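Local coordinates for mandelate racemase/muconate lactonizing protein (Thermobispora bispora, PDB 3VC5), which probably dehydrates D-glucarate to 5-dehydro-4-deoxy-D-glucarate, as a magnesium-dependent member of the mandelate racemase and muconate lactonizing enzyme family, at residues A[26-31]-A[82-87]; A[52-57]-A[75-80]; A[215-220]-A[242-247]. One frame throughout, in Å; residues are numbered along the deposited sequence.

Contact 1 (A[26-31]-A[82-87]); sequences REVRVT and AAAARL
V28 holds CG1 anti to its backbone N (chi1 -178°), which brings that methyl against A84 of the helix and leaves CG2 turned toward L87. V30, two residues along the same face of the strand, has almost the same torsion (177°), but here the branch beside the backbone N does the touching. A84 CB thus meets two valines at once: V28 CG1 at 3.7 Å and V30 CG2 at 3.5 Å. Alanine suits this spot because a single methyl lets the strand come near, the CA atoms of V28 and A84 being 5.6 Å apart, while beta-branched valine gives the strand two methyls to spread over the helix. The last apolar touch is looser, V28 CG2 lying 4.2 Å from L87 CB, three residues past A84.

The other face of the strand is polar. E27 and R29 point away from the helix, and R29 NE bonds to E27 OE1 at 3.1 Å, nearly straight at 167°. The carboxylate oxygen is met from above its plane, whereas it lies in the plane of the guanidinium group. R26 NH2 adds a long salt bridge to E27 OE2 at 3.5 Å, so one glutamate serves two arginines. R26 and E27 both face V59, a classic beta bulge. F134 of helix 123-146 touches V28 and L87 alike. Helices packed on one face of an antiparallel three-stranded sheet are the hallmark of the N-terminal capping domain in this enolase-related family.

Contact 2 (A[52-57]-A[75-80]); sequences LRTIVE and AHLEQV
T54 and L77 meet at a slant, the leucine reaching over with one methyl only. The CB of L77 leaves the helix alongside the strand rather than at it, and the turn further out at CG (chi2 60°) swings CD1 onto the threonine. CD1 then touches both branches of T54, lying 3.7 Å from OG1 and 3.8 Å from CG2. Threonine fits because its two branches do different work: CG2 offers a methyl to the packing, while OG1, although beside a leucine, is hydrogen-bonded to the backbone oxygen of Y71. A buried hydroxyl is satisfied in this way without breaking the apolar surface.

V56 and V80 form the second pair, likewise inclined to each other. Each contributes a single branch, V56 CG2 meeting V80 CG1 at 3.9 Å. V80 CG1 stands anti to its backbone N (chi1 172°) and faces the strand; CG2, the other methyl, lies 3.5 Å above the plane of the H76 ring, displaced toward its rim. V80 therefore packs in two directions, against the strand and against a ring one turn earlier in its own helix. The H76 ring is fixed by a hydrogen bond between NE2 and T70 OG1, and by an edge-to-face contact with Y71.

The axes of 52-57 and 75-80 run almost parallel, 8° apart and 9.4 Å at closest approach, so the pairs follow one another along both elements. Strand 50-60 is the middle one of its antiparallel sheet, flanked by 25-36 and 65-71. The chain turns back along 65-71 before helix 74-85 covers the sheet, and F134 and A133 of helix 123-146 close over V56.

Contact 3 (A[215-220]-A[242-247]); sequences FPPEQE and AAWTVE
P217 lays its ring over one face of the W244 indole, and this is the apolar part of the contact. P217 CB stands 3.7 Å above the ring plane, offset toward the rim, and its nearest ring atom is W244 CE2 at 4.0 Å. Proline suits the first turn of helix 217-230, where a backbone N-H is not needed, and its compact, rigid ring packs well on the broad indole.

E220, with CG anti to its carbonyl carbon (chi1 -58°) and extended beyond, carries its carboxylate to the indole edge. There OE1 merely borders W244 CZ2 at 3.9 Å, the two planes 50° apart; the polar link runs through water. Water 1, in the indole plane, accepts from W244 NE1 at 2.8 Å and donates to F215 O at 2.7 Å; its bond to E220 OE1 is weak. A phenylalanine in place of W244 would probably leave this water without its donor and bare part of the P217 ring.

Within its own segment, E220 OE2 receives the backbone N-H of F215 at 2.9 Å and 167°, from above the carboxylate plane. The backbone N of G213 bonds to OE1 and that of V214 to OE2.

Several N-H groups thus converge on one buried carboxylate, which would probably ease the cost of its charge. Through them E220 ties helix 217-230 to the loop following strand 208-211, which carries K211, the predicted proton acceptor.

In the fold
Contacts 1 and 2 belong to one packing unit. Both use helix 74-85, and their strands, 25-36 and 50-60, are neighbours in one sheet, where R29 NH1 and E57 OE1 form a salt bridge between them. Contact 2, on the middle strand, is wholly buried and has polar side chains bonded to neighbouring parts of the fold, such as T54 to Y71 O; contact 1, on an edge strand, is only partly buried and has arginines and a glutamate on its other face. Contact 3 lies across the chain's centre, about 44 Å and 34 Å from the others, centre to centre. Also buried, it joins the start of helix 217-230 to the loop leading into helix 246-255 in the enolase-type barrel domain, mixing ring packing with water and carboxylate.

Contact 1 (A[26-31]-A[82-87])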
ATOM      1  N   ARG A  26      -4.510   9.646  25.952  1.00 30.08           N
ATOM      2  CA  ARG A  26      -4.555   9.778  27.410  1.00 30.20           C
ATOM      3  C   ARG A  26      -4.818   8.424  28.063  1.00 30.21           C
ATOM      4  O   ARG A  26      -4.182   8.065  29.071  1.00 35.61           O
ATOM      5  CB  ARG A  26      -5.657  10.761  27.846  1.00 32.89           C
ATOM      6  CG  ARG A  26      -5.651  11.056  29.354  1.00 44.59           C
ATOM      7  CD  ARG A  26      -7.056  11.334  29.900  1.00 62.95           C
ATOM      8  NE  ARG A  26      -7.811  12.269  29.068  1.00 72.58           N
ATOM      9  CZ  ARG A  26      -9.140  12.267  28.944  1.00 74.97           C
ATOM     10  NH1 ARG A  26      -9.736  13.162  28.163  1.00 68.68           N
ATOM     11  NH2 ARG A  26      -9.876  11.368  29.590  1.00 74.43           N
ATOM     12  N   GLU A  27      -5.757   7.660  27.495  1.00 32.04           N
ATOM     13  CA  GLU A  27      -6.109   6.368  28.092  1.00 32.12           C
ATOM     14  C   GLU A  27      -6.696   5.448  27.024  1.00 28.37           C
ATOM     15  O   GLU A  27      -7.191   5.914  25.982  1.00 29.67           O
ATOM     16  CB  GLU A  27      -7.049   6.513  29.307  1.00 39.67           C
ATOM     17  CG  GLU A  27      -8.496   6.697  28.952  1.00 42.66           C
ATOM     18  CD  GLU A  27      -9.419   6.853  30.165  1.00 47.22           C
ATOM     19  OE1 GLU A  27      -9.901   5.836  30.725  1.00 48.47           O
ATOM     20  OE2 GLU A  27      -9.685   8.007  30.541  1.00 52.24           O
ATOM     21  N   VAL A  28      -6.624   4.143  27.273  1.00 28.43           N
ATOM     22  CA  VAL A  28      -7.151   3.164  26.326  1.00 26.22           C
ATOM     23  C   VAL A  28      -7.938   2.164  27.160  1.00 25.78           C
ATOM     24  O   VAL A  28      -7.383   1.509  28.055  1.00 32.93           O
ATOM     25  CB  VAL A  28      -6.034   2.455  25.529  1.00 25.40           C
ATOM     26  CG1 VAL A  28      -6.663   1.476  24.519  1.00 27.58           C
ATOM     27  CG2 VAL A  28      -5.170   3.494  24.792  1.00 27.16           C
ATOM     28  N   ARG A  29      -9.248   2.117  26.925  1.00 24.01           N
ATOM     29  CA  ARG A  29     -10.131   1.258  27.693  1.00 23.54           C
ATOM     30  C   ARG A  29     -10.315  -0.032  26.931  1.00 22.61           C
ATOM     31  O   ARG A  29     -10.591  -0.005  25.732  1.00 29.28           O
ATOM     32  CB  ARG A  29     -11.481   1.957  27.850  1.00 25.09           C
ATOM     33  CG  ARG A  29     -11.340   3.326  28.506  1.00 26.14           C
ATOM     34  CD  ARG A  29     -12.642   4.164  28.331  1.00 28.25           C
ATOM     35  NE  ARG A  29     -12.493   5.469  28.981  1.00 30.93           N
ATOM     36  CZ  ARG A  29     -13.259   6.530  28.738  1.00 35.59           C
ATOM     37  NH1 ARG A  29     -14.216   6.478  27.809  1.00 35.89           N
ATOM     38  NH2 ARG A  29     -13.044   7.665  29.407  1.00 36.00           N
ATOM     39  N   VAL A  30     -10.141  -1.153  27.616  1.00 24.87           N
ATOM     40  CA  VAL A  30     -10.234  -2.456  26.981  1.00 21.50           C
ATOM     41  C   VAL A  30     -11.307  -3.267  27.683  1.00 23.49           C
ATOM     42  O   VAL A  30     -11.220  -3.486  28.886  1.00 25.62           O
ATOM     43  CB  VAL A  30      -8.875  -3.212  27.048  1.00 21.77           C
ATOM     44  CG1 VAL A  30      -9.044  -4.616  26.422  1.00 24.06           C
ATOM     45  CG2 VAL A  30      -7.772  -2.414  26.341  1.00 24.99           C
ATOM     46  N   THR A  31     -12.328  -3.690  26.925  1.00 23.06           N
ATOM     47  CA  THR A  31     -13.498  -4.366  27.483  1.00 23.98           C
ATOM     48  C   THR A  31     -13.850  -5.660  26.760  1.00 23.83           C
ATOM     49  O   THR A  31     -14.322  -5.621  25.616  1.00 24.10           O
ATOM     50  CB  THR A  31     -14.729  -3.429  27.434  1.00 22.83           C
ATOM     51  OG1 THR A  31     -14.364  -2.163  28.008  1.00 25.42           O
ATOM     52  CG2 THR A  31     -15.920  -4.030  28.228  1.00 24.67           C
ATOM     53  N   ALA A  82      -2.107  -5.531  27.641  1.00 26.57           N
ATOM     54  CA  ALA A  82      -0.715  -5.133  27.861  1.00 25.49           C
ATOM     55  C   ALA A  82      -0.287  -4.007  26.902  1.00 25.79           C
ATOM     56  O   ALA A  82       0.350  -3.018  27.309  1.00 28.38           O
ATOM     57  CB  ALA A  82       0.190  -6.344  27.688  1.00 28.25           C
ATOM     58  N   ALA A  83      -0.646  -4.138  25.628  1.00 25.84           N
ATOM     59  CA  ALA A  83      -0.328  -3.095  24.660  1.00 26.22           C
ATOM     60  C   ALA A  83      -1.061  -1.785  24.987  1.00 25.55           C
ATOM     61  O   ALA A  83      -0.465  -0.692  24.934  1.00 28.00           O
ATOM     62  CB  ALA A  83      -0.656  -3.567  23.232  1.00 25.37           C
ATOM     63  N   ALA A  84      -2.341  -1.886  25.363  1.00 24.91           N
ATOM     64  CA  ALA A  84      -3.132  -0.708  25.655  1.00 26.23           C
ATOM     65  C   ALA A  84      -2.475   0.121  26.751  1.00 29.83           C
ATOM     66  O   ALA A  84      -2.442   1.347  26.668  1.00 31.33           O
ATOM     67  CB  ALA A  84      -4.537  -1.103  26.082  1.00 26.65           C
ATOM     68  N   ALA A  85      -1.943  -0.560  27.770  1.00 28.60           N
ATOM     69  CA  ALA A  85      -1.351   0.112  28.928  1.00 29.12           C
ATOM     70  C   ALA A  85      -0.096   0.911  28.564  1.00 29.27           C
ATOM     71  O   ALA A  85       0.317   1.808  29.327  1.00 32.69           O
ATOM     72  CB  ALA A  85      -1.040  -0.910  30.034  1.00 32.25           C
ATOM     73  N   ARG A  86       0.496   0.600  27.403  1.00 29.79           N
ATOM     74  CA  ARG A  86       1.734   1.225  26.972  1.00 28.30           C
ATOM     75  C   ARG A  86       1.527   2.259  25.844  1.00 29.88           C
ATOM     76  O   ARG A  86       2.503   2.767  25.291  1.00 36.62           O
ATOM     77  CB  ARG A  86       2.792   0.168  26.594  1.00 33.61           C
ATOM     78  CG  ARG A  86       3.129  -0.798  27.732  1.00 39.55           C
ATOM     79  CD  ARG A  86       4.507  -0.563  28.289  1.00 57.27           C
ATOM     80  NE  ARG A  86       5.550  -0.720  27.271  1.00 67.17           N
ATOM     81  CZ  ARG A  86       6.204  -1.856  27.020  1.00 66.08           C
ATOM     82  NH1 ARG A  86       5.934  -2.960  27.709  1.00 64.62           N
ATOM     83  NH2 ARG A  86       7.138  -1.889  26.075  1.00 60.32           N
ATOM     84  N   LEU A  87       0.268   2.584  25.505  1.00 28.75           N
ATOM     85  CA  LEU A  87       0.001   3.579  24.457  1.00 29.77           C
ATOM     86  C   LEU A  87      -0.169   5.042  24.911  1.00 29.99           C
ATOM     87  O   LEU A  87       0.056   5.964  24.114  1.00 32.17           O
ATOM     88  CB  LEU A  87      -1.202   3.182  23.601  1.00 28.36           C
ATOM     89  CG  LEU A  87      -1.065   1.867  22.833  1.00 27.03           C
ATOM     90  CD1 LEU A  87      -2.271   1.655  21.934  1.00 27.70           C
ATOM     91  CD2 LEU A  87       0.218   1.804  22.003  1.00 26.89           C
TER

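Contact 2 (A[52-57]-A[75-80])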
ATOM      1  N   LEU A  52     -16.921 -14.382  21.601  1.00 21.06           N
ATOM      2  CA  LEU A  52     -16.181 -13.397  22.396  1.00 20.27           C
ATOM      3  C   LEU A  52     -15.594 -12.317  21.468  1.00 22.65           C
ATOM      4  O   LEU A  52     -15.177 -12.609  20.338  1.00 25.02           O
ATOM      5  CB  LEU A  52     -15.008 -14.110  23.072  1.00 23.30           C
ATOM      6  CG  LEU A  52     -15.360 -15.357  23.907  1.00 23.25           C
ATOM      7  CD1 LEU A  52     -14.116 -15.979  24.530  1.00 28.12           C
ATOM      8  CD2 LEU A  52     -16.410 -15.041  24.980  1.00 28.20           C
ATOM      9  N   ARG A  53     -15.484 -11.100  21.986  1.00 22.63           N
ATOM     10  CA  ARG A  53     -14.790 -10.000  21.303  1.00 21.11           C
ATOM     11  C   ARG A  53     -14.151  -9.131  22.368  1.00 21.04           C
ATOM     12  O   ARG A  53     -14.512  -9.224  23.558  1.00 22.85           O
ATOM     13  CB  ARG A  53     -15.738  -9.129  20.450  1.00 23.55           C
ATOM     14  CG  ARG A  53     -16.421  -9.852  19.291  1.00 26.57           C
ATOM     15  CD  ARG A  53     -15.461 -10.311  18.209  1.00 22.89           C
ATOM     16  NE  ARG A  53     -15.240  -9.303  17.163  1.00 20.80           N
ATOM     17  CZ  ARG A  53     -14.459  -9.521  16.103  1.00 20.86           C
ATOM     18  NH1 ARG A  53     -13.848 -10.698  15.985  1.00 22.25           N
ATOM     19  NH2 ARG A  53     -14.259  -8.570  15.180  1.00 21.98           N
ATOM     20  N   THR A  54     -13.260  -8.245  21.932  1.00 21.35           N
ATOM     21  CA  THR A  54     -12.691  -7.249  22.826  1.00 20.93           C
ATOM     22  C   THR A  54     -12.962  -5.902  22.181  1.00 24.64           C
ATOM     23  O   THR A  54     -12.668  -5.680  20.981  1.00 23.19           O
ATOM     24  CB  THR A  54     -11.156  -7.425  22.984  1.00 21.61           C
ATOM     25  OG1 THR A  54     -10.892  -8.722  23.506  1.00 23.05           O
ATOM     26  CG2 THR A  54     -10.599  -6.376  23.954  1.00 23.52           C
ATOM     27  N   ILE A  55     -13.608  -5.038  22.945  1.00 23.20           N
ATOM     28  CA  ILE A  55     -13.839  -3.676  22.506  1.00 22.09           C
ATOM     29  C   ILE A  55     -12.753  -2.754  23.049  1.00 21.99           C
ATOM     30  O   ILE A  55     -12.418  -2.790  24.234  1.00 24.58           O
ATOM     31  CB  ILE A  55     -15.226  -3.189  22.976  1.00 22.58           C
ATOM     32  CG1 ILE A  55     -16.282  -4.210  22.533  1.00 22.40           C
ATOM     33  CG2 ILE A  55     -15.501  -1.772  22.489  1.00 23.69           C
ATOM     34  CD1 ILE A  55     -16.363  -4.494  21.069  1.00 22.87           C
ATOM     35  N   VAL A  56     -12.214  -1.921  22.171  1.00 21.58           N
ATOM     36  CA  VAL A  56     -11.204  -0.958  22.586  1.00 22.15           C
ATOM     37  C   VAL A  56     -11.692   0.469  22.372  1.00 21.67           C
ATOM     38  O   VAL A  56     -12.252   0.789  21.326  1.00 22.88           O
ATOM     39  CB  VAL A  56      -9.892  -1.173  21.748  1.00 24.45           C
ATOM     40  CG1 VAL A  56      -8.902  -0.028  21.954  1.00 30.44           C
ATOM     41  CG2 VAL A  56      -9.281  -2.520  22.098  1.00 24.56           C
ATOM     42  N   GLU A  57     -11.469   1.336  23.364  1.00 22.85           N
ATOM     43  CA  GLU A  57     -11.808   2.735  23.198  1.00 24.28           C
ATOM     44  C   GLU A  57     -10.606   3.586  23.545  1.00 23.83           C
ATOM     45  O   GLU A  57     -10.128   3.548  24.694  1.00 26.33           O
ATOM     46  CB  GLU A  57     -13.020   3.125  24.076  1.00 24.54           C
ATOM     47  CG  GLU A  57     -13.464   4.579  23.827  1.00 27.66           C
ATOM     48  CD  GLU A  57     -14.696   4.988  24.616  1.00 28.23           C
ATOM     49  OE1 GLU A  57     -14.890   4.489  25.760  1.00 29.68           O
ATOM     50  OE2 GLU A  57     -15.469   5.830  24.090  1.00 33.40           O
ATOM     51  N   ALA A  75      -5.778 -15.336  25.488  1.00 26.46           N
ATOM     52  CA  ALA A  75      -4.389 -14.988  25.234  1.00 28.04           C
ATOM     53  C   ALA A  75      -4.276 -13.687  24.439  1.00 27.06           C
ATOM     54  O   ALA A  75      -3.380 -12.845  24.684  1.00 26.84           O
ATOM     55  CB  ALA A  75      -3.672 -16.132  24.532  1.00 26.33           C
ATOM     56  N   HIS A  76      -5.184 -13.505  23.493  1.00 23.38           N
ATOM     57  CA  HIS A  76      -5.225 -12.271  22.725  1.00 22.83           C
ATOM     58  C   HIS A  76      -5.636 -11.091  23.597  1.00 23.78           C
ATOM     59  O   HIS A  76      -5.000 -10.028  23.537  1.00 22.40           O
ATOM     60  CB  HIS A  76      -6.197 -12.407  21.545  1.00 23.19           C
ATOM     61  CG  HIS A  76      -6.220 -11.208  20.641  1.00 20.68           C
ATOM     62  ND1 HIS A  76      -5.134 -10.830  19.877  1.00 21.59           N
ATOM     63  CD2 HIS A  76      -7.204 -10.310  20.366  1.00 22.44           C
ATOM     64  CE1 HIS A  76      -5.448  -9.769  19.161  1.00 21.01           C
ATOM     65  NE2 HIS A  76      -6.695  -9.413  19.463  1.00 20.72           N
ATOM     66  N   LEU A  77      -6.733 -11.253  24.343  1.00 23.81           N
ATOM     67  CA  LEU A  77      -7.182 -10.229  25.272  1.00 26.22           C
ATOM     68  C   LEU A  77      -6.024  -9.752  26.170  1.00 26.17           C
ATOM     69  O   LEU A  77      -5.856  -8.542  26.417  1.00 25.57           O
ATOM     70  CB  LEU A  77      -8.328 -10.785  26.131  1.00 24.19           C
ATOM     71  CG  LEU A  77      -8.813  -9.941  27.308  1.00 25.92           C
ATOM     72  CD1 LEU A  77      -9.344  -8.572  26.846  1.00 25.14           C
ATOM     73  CD2 LEU A  77      -9.913 -10.743  28.064  1.00 26.39           C
ATOM     74  N   GLU A  78      -5.228 -10.694  26.676  1.00 24.39           N
ATOM     75  CA  GLU A  78      -4.096 -10.332  27.551  1.00 26.84           C
ATOM     76  C   GLU A  78      -3.067  -9.445  26.844  1.00 25.88           C
ATOM     77  O   GLU A  78      -2.532  -8.485  27.430  1.00 25.14           O
ATOM     78  CB  GLU A  78      -3.413 -11.583  28.128  1.00 30.14           C
ATOM     79  CG  GLU A  78      -4.286 -12.325  29.126  1.00 35.26           C
ATOM     80  CD  GLU A  78      -3.696 -13.672  29.527  1.00 52.23           C
ATOM     81  OE1 GLU A  78      -2.708 -14.122  28.877  1.00 54.06           O
ATOM     82  OE2 GLU A  78      -4.232 -14.280  30.487  1.00 58.73           O
ATOM     83  N   GLN A  79      -2.797  -9.750  25.582  1.00 24.77           N
ATOM     84  CA  GLN A  79      -1.877  -8.938  24.787  1.00 24.96           C
ATOM     85  C   GLN A  79      -2.451  -7.567  24.485  1.00 25.00           C
ATOM     86  O   GLN A  79      -1.715  -6.566  24.530  1.00 24.11           O
ATOM     87  CB  GLN A  79      -1.473  -9.644  23.482  1.00 23.61           C
ATOM     88  CG  GLN A  79      -0.645 -10.910  23.693  1.00 30.00           C
ATOM     89  CD  GLN A  79       0.610 -10.734  24.563  1.00 34.27           C
ATOM     90  OE1 GLN A  79       0.883 -11.565  25.457  1.00 46.19           O
ATOM     91  NE2 GLN A  79       1.390  -9.676  24.307  1.00 36.31           N
ATOM     92  N   VAL A  80      -3.759  -7.494  24.218  1.00 22.81           N
ATOM     93  CA  VAL A  80      -4.384  -6.219  23.920  1.00 23.07           C
ATOM     94  C   VAL A  80      -4.333  -5.343  25.183  1.00 23.33           C
ATOM     95  O   VAL A  80      -4.034  -4.144  25.092  1.00 24.37           O
ATOM     96  CB  VAL A  80      -5.820  -6.414  23.405  1.00 21.89           C
ATOM     97  CG1 VAL A  80      -6.566  -5.074  23.264  1.00 23.51           C
ATOM     98  CG2 VAL A  80      -5.821  -7.146  22.046  1.00 23.51           C
TER

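Contact 3 (A[215-220]-A[242-247])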
ATOM      1  N   PHE A 215     -20.866 -31.754   5.785  1.00 29.29           N
ATOM      2  CA  PHE A 215     -21.453 -32.985   5.241  1.00 32.43           C
ATOM      3  C   PHE A 215     -20.595 -33.505   4.110  1.00 33.44           C
ATOM      4  O   PHE A 215     -19.751 -32.777   3.591  1.00 31.43           O
ATOM      5  CB  PHE A 215     -22.864 -32.700   4.741  1.00 33.41           C
ATOM      6  CG  PHE A 215     -23.869 -32.533   5.844  1.00 34.03           C
ATOM      7  CD1 PHE A 215     -24.316 -31.269   6.217  1.00 30.86           C
ATOM      8  CD2 PHE A 215     -24.364 -33.645   6.514  1.00 37.93           C
ATOM      9  CE1 PHE A 215     -25.239 -31.118   7.234  1.00 34.10           C
ATOM     10  CE2 PHE A 215     -25.292 -33.511   7.534  1.00 37.46           C
ATOM     11  CZ  PHE A 215     -25.731 -32.238   7.904  1.00 38.38           C
ATOM     12  N   PRO A 216     -20.812 -34.760   3.700  1.00 36.01           N
ATOM     13  CA  PRO A 216     -20.034 -35.238   2.562  1.00 33.51           C
ATOM     14  C   PRO A 216     -20.129 -34.262   1.390  1.00 33.25           C
ATOM     15  O   PRO A 216     -21.174 -33.638   1.180  1.00 32.64           O
ATOM     16  CB  PRO A 216     -20.699 -36.571   2.215  1.00 37.19           C
ATOM     17  CG  PRO A 216     -21.222 -37.066   3.558  1.00 40.19           C
ATOM     18  CD  PRO A 216     -21.665 -35.810   4.291  1.00 37.91           C
ATOM     19  N   PRO A 217     -19.040 -34.115   0.631  1.00 32.88           N
ATOM     20  CA  PRO A 217     -19.040 -33.071  -0.401  1.00 33.50           C
ATOM     21  C   PRO A 217     -20.234 -33.183  -1.372  1.00 34.29           C
ATOM     22  O   PRO A 217     -20.757 -32.159  -1.822  1.00 36.23           O
ATOM     23  CB  PRO A 217     -17.718 -33.296  -1.156  1.00 36.22           C
ATOM     24  CG  PRO A 217     -16.955 -34.334  -0.395  1.00 37.56           C
ATOM     25  CD  PRO A 217     -17.742 -34.792   0.793  1.00 33.08           C
ATOM     26  N   GLU A 218     -20.655 -34.400  -1.729  1.00 38.29           N
ATOM     27  CA  GLU A 218     -21.738 -34.490  -2.713  1.00 39.17           C
ATOM     28  C   GLU A 218     -23.020 -33.826  -2.187  1.00 34.83           C
ATOM     29  O   GLU A 218     -23.780 -33.244  -2.956  1.00 34.93           O
ATOM     30  CB  GLU A 218     -21.992 -35.926  -3.186  1.00 47.41           C
ATOM     31  CG  GLU A 218     -22.452 -36.881  -2.104  1.00 71.74           C
ATOM     32  CD  GLU A 218     -21.291 -37.609  -1.443  1.00 79.42           C
ATOM     33  OE1 GLU A 218     -20.148 -37.074  -1.476  1.00 77.41           O
ATOM     34  OE2 GLU A 218     -21.532 -38.716  -0.898  1.00 77.29           O
ATOM     35  N   GLN A 219     -23.235 -33.879  -0.877  1.00 34.00           N
ATOM     36  CA  GLN A 219     -24.419 -33.249  -0.293  1.00 35.54           C
ATOM     37  C   GLN A 219     -24.324 -31.715  -0.318  1.00 36.35           C
ATOM     38  O   GLN A 219     -25.337 -31.006  -0.456  1.00 35.86           O
ATOM     39  CB  GLN A 219     -24.628 -33.752   1.135  1.00 35.83           C
ATOM     40  CG  GLN A 219     -25.058 -35.205   1.228  1.00 35.25           C
ATOM     41  CD  GLN A 219     -25.165 -35.696   2.666  1.00 40.03           C
ATOM     42  OE1 GLN A 219     -25.624 -34.971   3.554  1.00 40.13           O
ATOM     43  NE2 GLN A 219     -24.759 -36.932   2.900  1.00 44.32           N
ATOM     44  N   GLU A 220     -23.108 -31.201  -0.166  1.00 31.39           N
ATOM     45  CA  GLU A 220     -22.890 -29.763  -0.178  1.00 30.31           C
ATOM     46  C   GLU A 220     -22.968 -29.244  -1.595  1.00 32.14           C
ATOM     47  O   GLU A 220     -23.498 -28.157  -1.829  1.00 33.12           O
ATOM     48  CB  GLU A 220     -21.562 -29.431   0.508  1.00 28.91           C
ATOM     49  CG  GLU A 220     -21.562 -29.958   1.960  1.00 28.04           C
ATOM     50  CD  GLU A 220     -20.393 -29.476   2.818  1.00 30.95           C
ATOM     51  OE1 GLU A 220     -19.319 -29.161   2.251  1.00 29.66           O
ATOM     52  OE2 GLU A 220     -20.545 -29.489   4.073  1.00 29.31           O
ATOM     53  N   ALA A 242     -10.816 -26.241   4.047  1.00 23.47           N
ATOM     54  CA  ALA A 242      -9.729 -27.212   3.853  1.00 23.23           C
ATOM     55  C   ALA A 242     -10.105 -28.649   4.247  1.00 24.30           C
ATOM     56  O   ALA A 242      -9.231 -29.474   4.542  1.00 26.21           O
ATOM     57  CB  ALA A 242      -8.462 -26.757   4.583  1.00 26.83           C
ATOM     58  N   ALA A 243     -11.402 -28.936   4.284  1.00 25.34           N
ATOM     59  CA  ALA A 243     -11.888 -30.272   4.665  1.00 25.15           C
ATOM     60  C   ALA A 243     -11.659 -31.364   3.612  1.00 25.13           C
ATOM     61  O   ALA A 243     -11.902 -32.529   3.902  1.00 29.16           O
ATOM     62  CB  ALA A 243     -13.380 -30.217   5.043  1.00 26.64           C
ATOM     63  N   TRP A 244     -11.201 -31.007   2.410  1.00 25.82           N
ATOM     64  CA  TRP A 244     -11.149 -31.994   1.315  1.00 25.94           C
ATOM     65  C   TRP A 244      -9.721 -32.316   0.892  1.00 26.02           C
ATOM     66  O   TRP A 244      -8.820 -31.470   1.027  1.00 27.60           O
ATOM     67  CB  TRP A 244     -11.915 -31.526   0.073  1.00 26.71           C
ATOM     68  CG  TRP A 244     -13.359 -31.163   0.320  1.00 24.57           C
ATOM     69  CD1 TRP A 244     -14.150 -31.569   1.364  1.00 28.67           C
ATOM     70  CD2 TRP A 244     -14.183 -30.331  -0.509  1.00 27.10           C
ATOM     71  NE1 TRP A 244     -15.416 -31.013   1.245  1.00 28.70           N
ATOM     72  CE2 TRP A 244     -15.466 -30.271   0.092  1.00 27.33           C
ATOM     73  CE3 TRP A 244     -13.967 -29.640  -1.704  1.00 29.65           C
ATOM     74  CZ2 TRP A 244     -16.525 -29.543  -0.473  1.00 30.91           C
ATOM     75  CZ3 TRP A 244     -15.026 -28.912  -2.260  1.00 33.05           C
ATOM     76  CH2 TRP A 244     -16.284 -28.875  -1.641  1.00 32.50           C
ATOM     77  N   THR A 245      -9.541 -33.513   0.334  1.00 29.11           N
ATOM     78  CA  THR A 245      -8.300 -33.880  -0.320  1.00 29.17           C
ATOM     79  C   THR A 245      -8.212 -33.154  -1.654  1.00 26.58           C
ATOM     80  O   THR A 245      -9.198 -32.584  -2.146  1.00 28.49           O
ATOM     81  CB  THR A 245      -8.261 -35.391  -0.612  1.00 31.48           C
ATOM     82  OG1 THR A 245      -9.310 -35.720  -1.528  1.00 33.13           O
ATOM     83  CG2 THR A 245      -8.433 -36.189   0.665  1.00 31.55           C
ATOM     84  N   VAL A 246      -7.035 -33.187  -2.261  1.00 28.49           N
ATOM     85  CA  VAL A 246      -6.865 -32.602  -3.578  1.00 27.87           C
ATOM     86  C   VAL A 246      -7.785 -33.285  -4.616  1.00 28.94           C
ATOM     87  O   VAL A 246      -8.494 -32.607  -5.391  1.00 30.32           O
ATOM     88  CB  VAL A 246      -5.376 -32.708  -4.001  1.00 26.18           C
ATOM     89  CG1 VAL A 246      -5.205 -32.419  -5.483  1.00 31.83           C
ATOM     90  CG2 VAL A 246      -4.530 -31.734  -3.144  1.00 27.61           C
ATOM     91  N   GLU A 247      -7.788 -34.606  -4.612  1.00 31.20           N
ATOM     92  CA  GLU A 247      -8.591 -35.395  -5.533  1.00 34.62           C
ATOM     93  C   GLU A 247     -10.062 -35.033  -5.435  1.00 33.66           C
ATOM     94  O   GLU A 247     -10.679 -34.764  -6.406  1.00 32.60           O
ATOM     95  CB  GLU A 247      -8.365 -36.893  -5.276  1.00 38.55           C
ATOM     96  CG  GLU A 247      -8.631 -37.793  -6.499  1.00 63.18           C
ATOM     97  CD  GLU A 247      -8.782 -39.319  -6.213  1.00 74.79           C
ATOM     98  OE1 GLU A 247      -9.657 -39.951  -6.824  1.00 79.01           O
ATOM     99  OE2 GLU A 247      -8.031 -39.888  -5.409  1.00 68.45           O
TER
HETATM  100  O   HOH W   1     -17.677 -31.238   2.853  1.00 38.08           O